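PDB 1NTH: monomethylamine methyltransferase MtmB1 from Methanosarcina barkeri, which transfers the methyl group of monomethylamine to the corrinoid cofactor of its partner protein MtmC, a step in methanogenesis from methylamine. Local coordinates for residues G74-T80 against L236-D241; F7-F12 against I83-T87; M344-E348 against Y412-Y416; F47-P53 against L312-W317; I156-M161 against T182-I187. All coordinates share one frame; numbering follows the deposited sequence.

Contact 1. Residues G74-T80 against L236-D241; sequences GIYCTDT and LKIDLD
Tyr76 and Lys237 pair in parallel register with their CA atoms 4.6 Å apart, and three backbone bonds tie the strands: Tyr76 N to Leu236 O, Ile238 N to Tyr76 O, and Thr78 N to Ile238 O. Packing is densest beside this ladder, where Thr78 CG2 crosses the Lys237 chain at about a right angle and presses on its CD at 3.4 Å, tighter than van der Waals contact. On the face carrying Cys77 and Ile238, Ile75 CG2 meets Ile238 CG2, and helix 9-18 packs against both residues. Beyond the strands the contact opens toward water. Asp79 CG stands opposite its own carbonyl carbon (chi1 -64°), which carries OD2 to Leu240 N at 2.6 Å in a nearly straight bond of 169°. A water joins this OD2 to Asp241 N and OD1, while Asp241 OD2 binds Ala210 N. Leu240 CD2 turns back to Cys77 SG at 3.8 Å, and its CG lies against Asp79 CB. A glycine in place of Leu240 would probably leave Cys77 SG and Asp79 CB without this apolar cover. Asp239 occupies the N-cap position, and the Asp79 carboxylate binds the first helical N-H; its negative charge probably interacts favourably with the helix dipole.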
# COMPACT_ATOMS: atom_id res chain seq x y z
N GLY A 74 21.02 19.33 -34.02
CA GLY A 74 20.82 19.50 -32.60
C GLY A 74 19.35 19.82 -32.38
O GLY A 74 18.51 19.58 -33.26
N ILE A 75 19.04 20.38 -31.22
CA ILE A 75 17.66 20.73 -30.87
C ILE A 75 17.55 22.20 -30.50
O ILE A 75 18.34 22.71 -29.70
CB ILE A 75 17.17 19.88 -29.67
CG1 ILE A 75 17.24 18.38 -30.02
CG2 ILE A 75 15.76 20.28 -29.29
CD1 ILE A 75 16.31 17.96 -31.14
N TYR A 76 16.57 22.88 -31.08
CA TYR A 76 16.35 24.29 -30.81
C TYR A 76 15.46 24.46 -29.57
O TYR A 76 14.39 23.86 -29.48
CB TYR A 76 15.65 24.95 -32.01
CG TYR A 76 15.51 26.45 -31.89
CD1 TYR A 76 16.61 27.29 -32.09
CD2 TYR A 76 14.29 27.03 -31.57
CE1 TYR A 76 16.49 28.67 -31.98
CE2 TYR A 76 14.16 28.42 -31.44
CZ TYR A 76 15.27 29.23 -31.65
OH TYR A 76 15.15 30.60 -31.54
N CYS A 77 15.91 25.28 -28.63
CA CYS A 77 15.13 25.56 -27.42
C CYS A 77 14.42 26.89 -27.64
O CYS A 77 15.07 27.93 -27.74
CB CYS A 77 16.03 25.63 -26.19
SG CYS A 77 15.10 25.99 -24.66
N THR A 78 13.10 26.86 -27.69
CA THR A 78 12.30 28.06 -27.93
C THR A 78 12.39 29.14 -26.86
O THR A 78 12.26 30.33 -27.17
CB THR A 78 10.82 27.71 -28.13
OG1 THR A 78 10.33 27.02 -26.97
CG2 THR A 78 10.63 26.84 -29.36
N ASP A 79 12.62 28.76 -25.62
CA ASP A 79 12.69 29.74 -24.54
C ASP A 79 14.01 30.49 -24.45
O ASP A 79 14.03 31.67 -24.10
CB ASP A 79 12.38 29.06 -23.20
CG ASP A 79 10.97 28.53 -23.14
OD1 ASP A 79 10.02 29.34 -23.17
OD2 ASP A 79 10.80 27.30 -23.07
N THR A 80 15.11 29.82 -24.78
CA THR A 80 16.42 30.45 -24.72
C THR A 80 16.92 30.89 -26.09
O THR A 80 17.90 31.62 -26.19
CB THR A 80 17.47 29.49 -24.13
OG1 THR A 80 17.64 28.37 -25.01
CG2 THR A 80 17.02 28.99 -22.76
N LEU A 236 12.48 19.27 -34.46
CA LEU A 236 13.72 19.17 -33.67
C LEU A 236 13.77 20.42 -32.80
O LEU A 236 14.72 21.21 -32.84
CB LEU A 236 14.96 19.10 -34.57
CG LEU A 236 15.30 17.70 -35.10
CD1 LEU A 236 14.23 17.24 -36.07
CD2 LEU A 236 16.66 17.74 -35.79
N LYS A 237 12.72 20.57 -32.00
CA LYS A 237 12.56 21.75 -31.17
C LYS A 237 11.84 21.39 -29.86
O LYS A 237 11.07 20.43 -29.82
CB LYS A 237 11.73 22.75 -31.97
CG LYS A 237 11.43 24.07 -31.30
CD LYS A 237 10.49 24.90 -32.18
CE LYS A 237 11.09 25.15 -33.56
NZ LYS A 237 10.12 25.82 -34.48
N ILE A 238 12.09 22.16 -28.81
CA ILE A 238 11.46 21.90 -27.52
C ILE A 238 11.41 23.17 -26.68
O ILE A 238 12.17 24.12 -26.90
CB ILE A 238 12.25 20.81 -26.75
CG1 ILE A 238 11.38 20.22 -25.63
CG2 ILE A 238 13.51 21.39 -26.15
CD1 ILE A 238 10.20 19.43 -26.14
N ASP A 239 10.51 23.19 -25.70
CA ASP A 239 10.37 24.32 -24.79
C ASP A 239 10.81 23.86 -23.40
O ASP A 239 10.83 22.65 -23.13
CB ASP A 239 8.91 24.78 -24.75
CG ASP A 239 7.95 23.65 -24.45
OD1 ASP A 239 7.93 22.66 -25.21
OD2 ASP A 239 7.21 23.75 -23.45
N LEU A 240 11.17 24.79 -22.53
CA LEU A 240 11.63 24.43 -21.20
C LEU A 240 10.57 23.78 -20.31
O LEU A 240 10.90 23.00 -19.42
CB LEU A 240 12.24 25.64 -20.49
CG LEU A 240 13.58 26.09 -21.08
CD1 LEU A 240 14.15 27.24 -20.25
CD2 LEU A 240 14.56 24.92 -21.09
N ASP A 241 9.30 24.09 -20.55
CA ASP A 241 8.23 23.47 -19.77
C ASP A 241 8.33 21.95 -19.89
O ASP A 241 8.21 21.23 -18.90
CB ASP A 241 6.86 23.94 -20.28
CG ASP A 241 6.31 25.12 -19.48
OD1 ASP A 241 7.11 25.95 -19.02
OD2 ASP A 241 5.07 25.21 -19.34
O HOH W 1 8.49 26.67 -21.68

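Contact 2. Residues F7-F12 against I83-T87; sequences FDCYDF and IVKYT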
# COMPACT_ATOMS: atom_id res chain seq x y z
N PHE A 7 23.26 11.32 -21.35
CA PHE A 7 22.51 12.56 -21.50
C PHE A 7 21.11 12.52 -20.89
O PHE A 7 20.41 11.51 -20.99
CB PHE A 7 22.40 12.90 -22.98
CG PHE A 7 21.86 14.28 -23.24
CD1 PHE A 7 22.72 15.36 -23.35
CD2 PHE A 7 20.49 14.49 -23.35
CE1 PHE A 7 22.22 16.65 -23.55
CE2 PHE A 7 19.98 15.77 -23.55
CZ PHE A 7 20.85 16.85 -23.66
N ASP A 8 20.72 13.61 -20.24
CA ASP A 8 19.38 13.71 -19.67
C ASP A 8 18.86 15.15 -19.73
O ASP A 8 19.57 16.05 -20.18
CB ASP A 8 19.34 13.19 -18.22
CG ASP A 8 20.31 13.91 -17.30
OD1 ASP A 8 20.54 15.12 -17.50
OD2 ASP A 8 20.82 13.27 -16.35
N CYS A 9 17.62 15.34 -19.29
CA CYS A 9 16.98 16.65 -19.31
C CYS A 9 17.78 17.74 -18.60
O CYS A 9 17.67 18.92 -18.94
CB CYS A 9 15.57 16.56 -18.71
SG CYS A 9 15.51 15.88 -17.03
N TYR A 10 18.57 17.35 -17.60
CA TYR A 10 19.36 18.32 -16.86
C TYR A 10 20.49 18.84 -17.74
O TYR A 10 20.80 20.04 -17.73
CB TYR A 10 19.91 17.69 -15.58
CG TYR A 10 18.81 17.14 -14.71
CD1 TYR A 10 18.53 15.77 -14.69
CD2 TYR A 10 18.02 17.99 -13.95
CE1 TYR A 10 17.47 15.27 -13.94
CE2 TYR A 10 16.95 17.49 -13.19
CZ TYR A 10 16.68 16.13 -13.19
OH TYR A 10 15.63 15.64 -12.46
N ASP A 11 21.11 17.95 -18.51
CA ASP A 11 22.18 18.35 -19.41
C ASP A 11 21.58 19.24 -20.49
O ASP A 11 22.21 20.19 -20.95
CB ASP A 11 22.82 17.14 -20.09
CG ASP A 11 23.51 16.21 -19.11
OD1 ASP A 11 24.37 16.70 -18.34
OD2 ASP A 11 23.20 15.00 -19.12
N PHE A 12 20.35 18.92 -20.90
CA PHE A 12 19.70 19.72 -21.93
C PHE A 12 19.55 21.15 -21.45
O PHE A 12 19.89 22.09 -22.17
CB PHE A 12 18.32 19.16 -22.27
CG PHE A 12 17.73 19.75 -23.51
CD1 PHE A 12 17.94 19.14 -24.74
CD2 PHE A 12 17.05 20.96 -23.46
CE1 PHE A 12 17.47 19.73 -25.92
CE2 PHE A 12 16.58 21.56 -24.63
CZ PHE A 12 16.79 20.94 -25.86
N ILE A 83 20.68 26.64 -29.43
CA ILE A 83 20.70 25.27 -29.92
C ILE A 83 21.49 24.32 -29.03
O ILE A 83 22.61 24.63 -28.61
CB ILE A 83 21.33 25.22 -31.34
CG1 ILE A 83 20.53 26.12 -32.28
CG2 ILE A 83 21.36 23.79 -31.85
CD1 ILE A 83 21.22 26.39 -33.61
N VAL A 84 20.90 23.17 -28.73
CA VAL A 84 21.57 22.16 -27.92
C VAL A 84 22.14 21.10 -28.85
O VAL A 84 21.43 20.54 -29.68
CB VAL A 84 20.59 21.48 -26.94
CG1 VAL A 84 21.28 20.30 -26.25
CG2 VAL A 84 20.10 22.49 -25.90
N LYS A 85 23.44 20.84 -28.71
CA LYS A 85 24.14 19.87 -29.54
C LYS A 85 24.51 18.61 -28.77
O LYS A 85 24.90 18.69 -27.60
CB LYS A 85 25.42 20.50 -30.10
CG LYS A 85 25.21 21.61 -31.11
CD LYS A 85 24.97 21.07 -32.51
CE LYS A 85 24.86 22.20 -33.53
NZ LYS A 85 25.80 22.03 -34.67
N TYR A 86 24.40 17.47 -29.43
CA TYR A 86 24.76 16.18 -28.84
C TYR A 86 26.05 15.72 -29.50
O TYR A 86 26.43 16.22 -30.56
CB TYR A 86 23.71 15.11 -29.14
CG TYR A 86 22.31 15.41 -28.67
CD1 TYR A 86 21.27 15.58 -29.57
CD2 TYR A 86 22.02 15.49 -27.31
CE1 TYR A 86 19.97 15.82 -29.14
CE2 TYR A 86 20.73 15.73 -26.86
CZ TYR A 86 19.71 15.89 -27.78
OH TYR A 86 18.43 16.13 -27.35
N THR A 87 26.73 14.76 -28.89
CA THR A 87 27.93 14.19 -29.49
C THR A 87 27.49 12.83 -30.00
O THR A 87 26.46 12.30 -29.56
CB THR A 87 29.08 14.00 -28.48
OG1 THR A 87 28.71 13.01 -27.52
CG2 THR A 87 29.41 15.31 -27.78
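Phe12 and Val84 bring their CA atoms to 6.7 Å, whereas Phe7 and Tyr86 stay 8.5 Å apart, and no hydrogen bond joins the segment entering helix 9-18 to the end of strand 82-84. Side chains bridge the gap. The Tyr86 ring presents its edge to the face of Phe7 in a T-shaped pair, centroids 4.8 Å apart and planes at 84°; Tyr86 CE2 comes within 3.4 Å of Phe7 CE2. Phe12, its CG trans to the backbone N (chi1 -168°), receives Val84 CG2 over one face, 3.8 Å from the ring centroid, a CH-pi contact. Tyr86 OH lies at the edge of the Phe12 ring and bonds to Asn284 of helix 271-288. The helix start is fixed separately: Asp8 and Asp11 form a capping box, Asp11 N donating to Asp8 OD1 and Asp8 N to Asp11 OD2. Lys5 bridges both carboxylates, and Asp8 also meets Arg165 of a neighbouring subunit. The chemistry thus divides in two, with aromatic and aliphatic packing joining helix to strand while the charges serve the helix end and the subunit interface.

Contact 3. Residues M344-E348 against Y412-Y416; sequences MCLLE and YEKNY
Tyr412 reaches helix 343-359 with the whole length of its side chain. Its CB meets Met344 CG at 4.1 Å; CD2 then lies near Leu347 CB, and CE2 comes within 3.8 Å of both Leu347 O and Glu348 CA. Glu348 CG stands over the centre of the ring, 3.9 Å from the centroid and 4° off the normal, a CH-pi contact made by a methylene rather than by the carboxylate. At the tip, OH bonds to Asn307 O. With chi1 at 64°, CG sits between the backbone N and the carbonyl carbon, and the ring comes up against Leu347 O and Glu348 CA. An alanine here would likely open a gap beside Glu348 CG and leave Asn307 O without the hydroxyl. Met344, extended throughout, crosses Tyr412 at about a right angle and ends with CE 4.0 Å from Asn415 O and 4.1 Å from Tyr416 CD2. The type I turn from Tyr412 to Asn415, closed by Asn415 N to Tyr412 O, sets Tyr412 O and Asn415 O beside that methyl. The Glu348 carboxylate is taken up by Cys337 N, Ala338 N and Asn307 ND2. The turn follows helix 398-410 and packs on helix 343-359, whose Leu346 and Leu347 touch helix 438-454.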
# COMPACT_ATOMS: atom_id res chain seq x y z
N MET A 344 -15.97 6.96 -44.53
CA MET A 344 -14.64 7.51 -44.77
C MET A 344 -13.78 7.48 -43.51
O MET A 344 -12.61 7.10 -43.56
CB MET A 344 -14.71 8.93 -45.30
CG MET A 344 -13.35 9.46 -45.73
SD MET A 344 -13.41 11.08 -46.51
CE MET A 344 -11.70 11.61 -46.37
N CYS A 345 -14.35 7.90 -42.38
CA CYS A 345 -13.61 7.91 -41.13
C CYS A 345 -13.04 6.52 -40.84
O CYS A 345 -11.85 6.38 -40.53
CB CYS A 345 -14.51 8.35 -39.97
SG CYS A 345 -13.69 8.38 -38.35
N LEU A 346 -13.88 5.51 -40.95
CA LEU A 346 -13.45 4.14 -40.69
C LEU A 346 -12.39 3.67 -41.68
O LEU A 346 -11.44 2.99 -41.30
CB LEU A 346 -14.66 3.19 -40.73
CG LEU A 346 -15.73 3.46 -39.68
CD1 LEU A 346 -16.84 2.43 -39.80
CD2 LEU A 346 -15.11 3.41 -38.28
N LEU A 347 -12.54 4.04 -42.95
CA LEU A 347 -11.56 3.64 -43.96
C LEU A 347 -10.23 4.36 -43.76
O LEU A 347 -9.17 3.78 -43.99
CB LEU A 347 -12.10 3.91 -45.37
CG LEU A 347 -13.30 3.05 -45.80
CD1 LEU A 347 -13.74 3.45 -47.20
CD2 LEU A 347 -12.91 1.57 -45.76
N GLU A 348 -10.29 5.62 -43.34
CA GLU A 348 -9.08 6.40 -43.10
C GLU A 348 -8.30 5.76 -41.96
O GLU A 348 -7.09 5.53 -42.06
CB GLU A 348 -9.43 7.84 -42.73
CG GLU A 348 -9.79 8.75 -43.90
CD GLU A 348 -10.09 10.17 -43.44
OE1 GLU A 348 -11.23 10.43 -43.01
OE2 GLU A 348 -9.17 11.01 -43.50
N TYR A 412 -10.29 7.18 -50.86
CA TYR A 412 -10.68 8.40 -50.17
C TYR A 412 -9.79 9.63 -50.37
O TYR A 412 -10.19 10.74 -50.05
CB TYR A 412 -10.82 8.13 -48.66
CG TYR A 412 -9.53 7.74 -47.95
CD1 TYR A 412 -8.49 8.66 -47.79
CD2 TYR A 412 -9.35 6.45 -47.44
CE1 TYR A 412 -7.30 8.30 -47.14
CE2 TYR A 412 -8.17 6.09 -46.79
CZ TYR A 412 -7.15 7.02 -46.64
OH TYR A 412 -5.98 6.66 -46.00
N GLU A 413 -8.59 9.43 -50.91
CA GLU A 413 -7.66 10.55 -51.07
C GLU A 413 -8.09 11.69 -52.00
O GLU A 413 -7.41 12.71 -52.08
CB GLU A 413 -6.27 10.04 -51.48
CG GLU A 413 -6.13 9.57 -52.91
CD GLU A 413 -4.76 8.97 -53.17
OE1 GLU A 413 -3.79 9.41 -52.52
OE2 GLU A 413 -4.65 8.07 -54.03
N LYS A 414 -9.21 11.52 -52.69
CA LYS A 414 -9.69 12.57 -53.58
C LYS A 414 -10.87 13.30 -52.95
O LYS A 414 -11.47 14.18 -53.57
CB LYS A 414 -10.10 11.96 -54.92
CG LYS A 414 -8.97 11.29 -55.69
CD LYS A 414 -7.94 12.31 -56.14
CE LYS A 414 -6.84 11.65 -56.95
NZ LYS A 414 -5.81 12.63 -57.40
N ASN A 415 -11.17 12.96 -51.70
CA ASN A 415 -12.29 13.56 -50.99
C ASN A 415 -11.93 14.28 -49.70
O ASN A 415 -12.80 14.52 -48.86
CB ASN A 415 -13.33 12.48 -50.68
CG ASN A 415 -13.74 11.70 -51.92
OD1 ASN A 415 -14.20 10.56 -51.82
ND2 ASN A 415 -13.60 12.32 -53.08
N TYR A 416 -10.66 14.64 -49.53
CA TYR A 416 -10.23 15.33 -48.31
C TYR A 416 -11.01 16.63 -48.07
O TYR A 416 -11.46 16.89 -46.96
CB TYR A 416 -8.73 15.62 -48.37
CG TYR A 416 -7.86 14.39 -48.32
CD1 TYR A 416 -6.72 14.28 -49.11
CD2 TYR A 416 -8.18 13.31 -47.48
CE1 TYR A 416 -5.92 13.15 -49.08
CE2 TYR A 416 -7.38 12.17 -47.44
CZ TYR A 416 -6.26 12.09 -48.25
OH TYR A 416 -5.47 10.96 -48.23

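Contact 4. Residues F47-P53 against L312-W317; sequences FKGEFIP and LMIAGW
Leu312 opens the helical side of the contact by setting CB at the edge of the Phe51 ring, 3.8 Å from Phe51 CD2. Met313 follows: its CG touches the same ring atom, and a bend at chi3 (70°) swings CE to Gly49 CA at 3.7 Å, while SD stands above the Phe51 face at a longer 5.3 Å from the centroid, a distant Met-aromatic contact. A turn later Gly316 brings CA to Phe51 O at 3.4 Å in a CA-H...O contact; a CB there would clash with that oxygen, for which the model offers no conventional partner, and with Ile52 CD1. Trp317 completes the series, its indole sandwiched between two groups. Phe47 stacks face to face on the five-membered ring, centroids 3.7 Å apart and planes at 5°, and Pro53 CB sits over the opposite face, 3.2 Å from the six-membered centroid. In the indole plane, NE1 donates to Glu50 O at 2.9 Å, approaching from above the carbonyl plane. This bond and the stack hold both ends of the type I' turn from Phe47 to Glu50. The loop between helices 24-42 and 56-73 thus lies on helix 309-325, with Phe47 also touching helix 271-288, Phe51 helix 398-410 and Ile52 helix 343-359.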
# COMPACT_ATOMS: atom_id res chain seq x y z
N PHE A 47 11.77 6.55 -51.74
CA PHE A 47 10.86 5.52 -51.25
C PHE A 47 10.07 4.81 -52.34
O PHE A 47 9.38 3.82 -52.09
CB PHE A 47 9.90 6.12 -50.21
CG PHE A 47 10.59 6.65 -48.98
CD1 PHE A 47 11.95 6.43 -48.76
CD2 PHE A 47 9.87 7.36 -48.02
CE1 PHE A 47 12.58 6.91 -47.62
CE2 PHE A 47 10.49 7.84 -46.86
CZ PHE A 47 11.85 7.62 -46.66
N LYS A 48 10.17 5.33 -53.56
CA LYS A 48 9.51 4.73 -54.72
C LYS A 48 8.06 4.31 -54.53
O LYS A 48 7.66 3.22 -54.94
CB LYS A 48 10.34 3.54 -55.20
CG LYS A 48 11.79 3.91 -55.51
CD LYS A 48 12.66 2.69 -55.75
CE LYS A 48 14.10 3.11 -55.98
NZ LYS A 48 15.02 1.94 -56.11
N GLY A 49 7.27 5.18 -53.90
CA GLY A 49 5.86 4.90 -53.70
C GLY A 49 5.45 3.83 -52.70
O GLY A 49 4.26 3.55 -52.55
N GLU A 50 6.42 3.21 -52.03
CA GLU A 50 6.09 2.17 -51.05
C GLU A 50 5.66 2.77 -49.71
O GLU A 50 6.21 3.78 -49.28
CB GLU A 50 7.30 1.27 -50.79
CG GLU A 50 7.67 0.33 -51.92
CD GLU A 50 8.61 -0.77 -51.44
OE1 GLU A 50 9.68 -0.44 -50.90
OE2 GLU A 50 8.27 -1.96 -51.61
N PHE A 51 4.69 2.13 -49.07
CA PHE A 51 4.22 2.58 -47.76
C PHE A 51 5.13 1.97 -46.70
O PHE A 51 5.50 2.62 -45.72
CB PHE A 51 2.78 2.14 -47.50
CG PHE A 51 1.77 2.86 -48.34
CD1 PHE A 51 1.48 2.43 -49.63
CD2 PHE A 51 1.11 3.97 -47.84
CE1 PHE A 51 0.54 3.10 -50.40
CE2 PHE A 51 0.17 4.65 -48.60
CZ PHE A 51 -0.12 4.21 -49.89
N ILE A 52 5.47 0.70 -46.90
CA ILE A 52 6.34 -0.03 -45.98
C ILE A 52 7.53 -0.51 -46.81
O ILE A 52 7.36 -1.24 -47.78
CB ILE A 52 5.63 -1.27 -45.39
CG1 ILE A 52 4.26 -0.88 -44.84
CG2 ILE A 52 6.49 -1.88 -44.29
CD1 ILE A 52 4.30 0.13 -43.72
N PRO A 53 8.75 -0.11 -46.42
CA PRO A 53 9.96 -0.51 -47.16
C PRO A 53 10.29 -1.99 -47.15
O PRO A 53 10.03 -2.70 -46.17
CB PRO A 53 11.05 0.31 -46.49
CG PRO A 53 10.58 0.39 -45.07
CD PRO A 53 9.10 0.69 -45.24
N LEU A 312 1.28 8.40 -44.37
CA LEU A 312 1.33 6.97 -44.11
C LEU A 312 2.70 6.44 -44.53
O LEU A 312 3.29 5.60 -43.85
CB LEU A 312 0.22 6.24 -44.88
CG LEU A 312 -1.21 6.49 -44.37
CD1 LEU A 312 -2.22 5.81 -45.29
CD2 LEU A 312 -1.35 5.95 -42.94
N MET A 313 3.22 6.95 -45.65
CA MET A 313 4.54 6.53 -46.12
C MET A 313 5.62 6.97 -45.14
O MET A 313 6.56 6.22 -44.86
CB MET A 313 4.83 7.13 -47.50
CG MET A 313 3.99 6.53 -48.62
SD MET A 313 4.22 7.41 -50.18
CE MET A 313 5.89 6.94 -50.60
N ILE A 314 5.49 8.18 -44.61
CA ILE A 314 6.46 8.69 -43.65
C ILE A 314 6.47 7.80 -42.40
O ILE A 314 7.53 7.38 -41.94
CB ILE A 314 6.11 10.14 -43.24
CG1 ILE A 314 6.30 11.06 -44.46
CG2 ILE A 314 7.00 10.60 -42.08
CD1 ILE A 314 5.71 12.45 -44.28
N ALA A 315 5.29 7.50 -41.87
CA ALA A 315 5.19 6.66 -40.68
C ALA A 315 5.69 5.24 -40.94
O ALA A 315 6.43 4.68 -40.12
CB ALA A 315 3.74 6.62 -40.19
N GLY A 316 5.30 4.67 -42.07
CA GLY A 316 5.72 3.32 -42.40
C GLY A 316 7.22 3.16 -42.52
O GLY A 316 7.80 2.22 -41.97
N TRP A 317 7.86 4.09 -43.22
CA TRP A 317 9.31 4.03 -43.38
C TRP A 317 10.05 4.32 -42.08
O TRP A 317 11.03 3.66 -41.75
CB TRP A 317 9.78 5.01 -44.46
CG TRP A 317 9.64 4.46 -45.85
CD1 TRP A 317 8.49 4.36 -46.58
CD2 TRP A 317 10.68 3.91 -46.66
NE1 TRP A 317 8.75 3.77 -47.80
CE2 TRP A 317 10.09 3.48 -47.87
CE3 TRP A 317 12.06 3.72 -46.48
CZ2 TRP A 317 10.83 2.89 -48.90
CZ3 TRP A 317 12.80 3.13 -47.50
CH2 TRP A 317 12.18 2.72 -48.70

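Contact 5. Residues I156-M161 against T182-I187; sequences IVNGVM and TETRLI
Asn158 and Glu183 turn their flat groups almost perpendicular, amide and carboxylate planes 87° apart. Glu183 OE1 lies near the amide plane and accepts a hydrogen bond from Asn158 ND2 at 2.9 Å, N-H...O angle 168°; the donor arrives on the anti side of the carboxylate. ND2 also makes a weak bond to Thr184 OG1 at 3.1 Å. Ile187 CD1 presses close on the amide, 3.2 Å from Asn158 CG. Glu183 reaches it through an extended chain, CG trans to the backbone N (chi1 175°), and Glu205 N and Thr206 OG1 bind its two oxygens. In the TIM barrel, strand 155-156 belongs to the parallel sheet, and helix 174-193 packs against the strand end and the chain that follows: Ile156 CG2 in the strand meets Ile187 CG2 at 3.9 Å. Farther along, Met161 bends at chi3 and lays CE 3.8 Å from Leu186 CD1, with SD passing near Glu183 N. The outer side of the helix meets a neighbouring subunit, whose Met193 and Met141 pack on Thr182 and Leu186.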
# COMPACT_ATOMS: atom_id res chain seq x y z
N ILE A 156 -6.39 3.14 -22.53
CA ILE A 156 -7.16 4.32 -22.92
C ILE A 156 -6.28 5.54 -23.18
O ILE A 156 -5.33 5.78 -22.44
CB ILE A 156 -8.16 4.73 -21.80
CG1 ILE A 156 -9.11 3.58 -21.48
CG2 ILE A 156 -8.92 5.99 -22.22
CD1 ILE A 156 -10.01 3.15 -22.62
N VAL A 157 -6.58 6.29 -24.23
CA VAL A 157 -5.87 7.54 -24.47
C VAL A 157 -6.91 8.60 -24.14
O VAL A 157 -7.97 8.69 -24.77
CB VAL A 157 -5.35 7.69 -25.93
CG1 VAL A 157 -6.43 7.34 -26.94
CG2 VAL A 157 -4.85 9.11 -26.13
N ASN A 158 -6.61 9.41 -23.13
CA ASN A 158 -7.52 10.43 -22.62
C ASN A 158 -8.01 11.52 -23.56
O ASN A 158 -7.30 11.98 -24.45
CB ASN A 158 -6.89 11.11 -21.41
CG ASN A 158 -6.53 10.14 -20.30
OD1 ASN A 158 -6.74 8.93 -20.42
ND2 ASN A 158 -5.97 10.67 -19.22
N GLY A 159 -9.25 11.94 -23.32
CA GLY A 159 -9.83 13.03 -24.08
C GLY A 159 -9.57 14.28 -23.25
O GLY A 159 -9.00 14.20 -22.15
N VAL A 160 -9.98 15.43 -23.76
CA VAL A 160 -9.79 16.70 -23.07
C VAL A 160 -11.12 17.19 -22.49
O VAL A 160 -12.13 17.20 -23.20
CB VAL A 160 -9.24 17.78 -24.05
CG1 VAL A 160 -9.41 19.18 -23.45
CG2 VAL A 160 -7.77 17.51 -24.35
N MET A 161 -11.12 17.58 -21.22
CA MET A 161 -12.34 18.08 -20.58
C MET A 161 -12.58 19.51 -21.06
O MET A 161 -11.72 20.37 -20.87
CB MET A 161 -12.19 18.09 -19.06
CG MET A 161 -11.95 16.72 -18.41
SD MET A 161 -11.93 16.80 -16.59
CE MET A 161 -13.70 16.95 -16.24
N THR A 182 -8.55 15.33 -12.16
CA THR A 182 -9.89 14.81 -12.42
C THR A 182 -10.02 13.97 -13.69
O THR A 182 -10.71 12.94 -13.70
CB THR A 182 -10.90 15.97 -12.48
OG1 THR A 182 -10.86 16.69 -11.24
CG2 THR A 182 -12.31 15.45 -12.72
N GLU A 183 -9.38 14.42 -14.76
CA GLU A 183 -9.41 13.73 -16.05
C GLU A 183 -9.21 12.22 -15.91
O GLU A 183 -10.08 11.43 -16.28
CB GLU A 183 -8.33 14.33 -16.94
CG GLU A 183 -8.12 13.67 -18.29
CD GLU A 183 -6.92 14.26 -19.01
OE1 GLU A 183 -5.91 13.56 -19.18
OE2 GLU A 183 -7.00 15.45 -19.39
N THR A 184 -8.07 11.81 -15.36
CA THR A 184 -7.82 10.38 -15.23
C THR A 184 -8.65 9.72 -14.14
O THR A 184 -9.01 8.55 -14.27
CB THR A 184 -6.32 10.11 -15.00
OG1 THR A 184 -5.58 10.54 -16.15
CG2 THR A 184 -6.06 8.62 -14.79
N ARG A 185 -8.97 10.45 -13.08
CA ARG A 185 -9.80 9.88 -12.02
C ARG A 185 -11.14 9.46 -12.62
O ARG A 185 -11.63 8.36 -12.36
CB ARG A 185 -10.00 10.88 -10.88
CG ARG A 185 -8.81 10.96 -9.94
CD ARG A 185 -8.93 12.10 -8.92
NE ARG A 185 -7.91 11.98 -7.88
CZ ARG A 185 -7.53 12.96 -7.07
NH1 ARG A 185 -8.07 14.16 -7.17
NH2 ARG A 185 -6.59 12.73 -6.16
N LEU A 186 -11.73 10.33 -13.44
CA LEU A 186 -13.01 10.01 -14.07
C LEU A 186 -12.87 8.87 -15.08
O LEU A 186 -13.73 7.99 -15.16
CB LEU A 186 -13.58 11.24 -14.78
CG LEU A 186 -14.03 12.41 -13.91
CD1 LEU A 186 -14.49 13.56 -14.79
CD2 LEU A 186 -15.15 11.96 -12.99
N ILE A 187 -11.80 8.90 -15.86
CA ILE A 187 -11.58 7.87 -16.87
C ILE A 187 -11.38 6.50 -16.26
O ILE A 187 -11.93 5.51 -16.75
CB ILE A 187 -10.39 8.25 -17.78
CG1 ILE A 187 -10.78 9.45 -18.64
CG2 ILE A 187 -10.00 7.06 -18.66
CD1 ILE A 187 -9.64 10.06 -19.43

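Contacts 1 and 2 form one unit. Strands 75-77 and 82-84 are neighbours in the same small mixed sheet, Ile75 O lies 2.8 Å from Val84 N, and Phe12 CZ packs against Ile238 CG2 at 3.3 Å. Contacts 3 and 4 touch more lightly, Tyr412 OH lying 3.9 Å from Leu312 CD1. Contact 5 stands alone: its nearest atoms are about 14 Å from contact 3 and about 16 Å from contact 1. It lies beside the chain around the unmodelled pyrrolysine (Gly200, Val201, Glu205, Thr206), though a link to the active site is an inference; the other contacts are structural packing. Contacts 2 and 5 both reach other subunits of the hexamer.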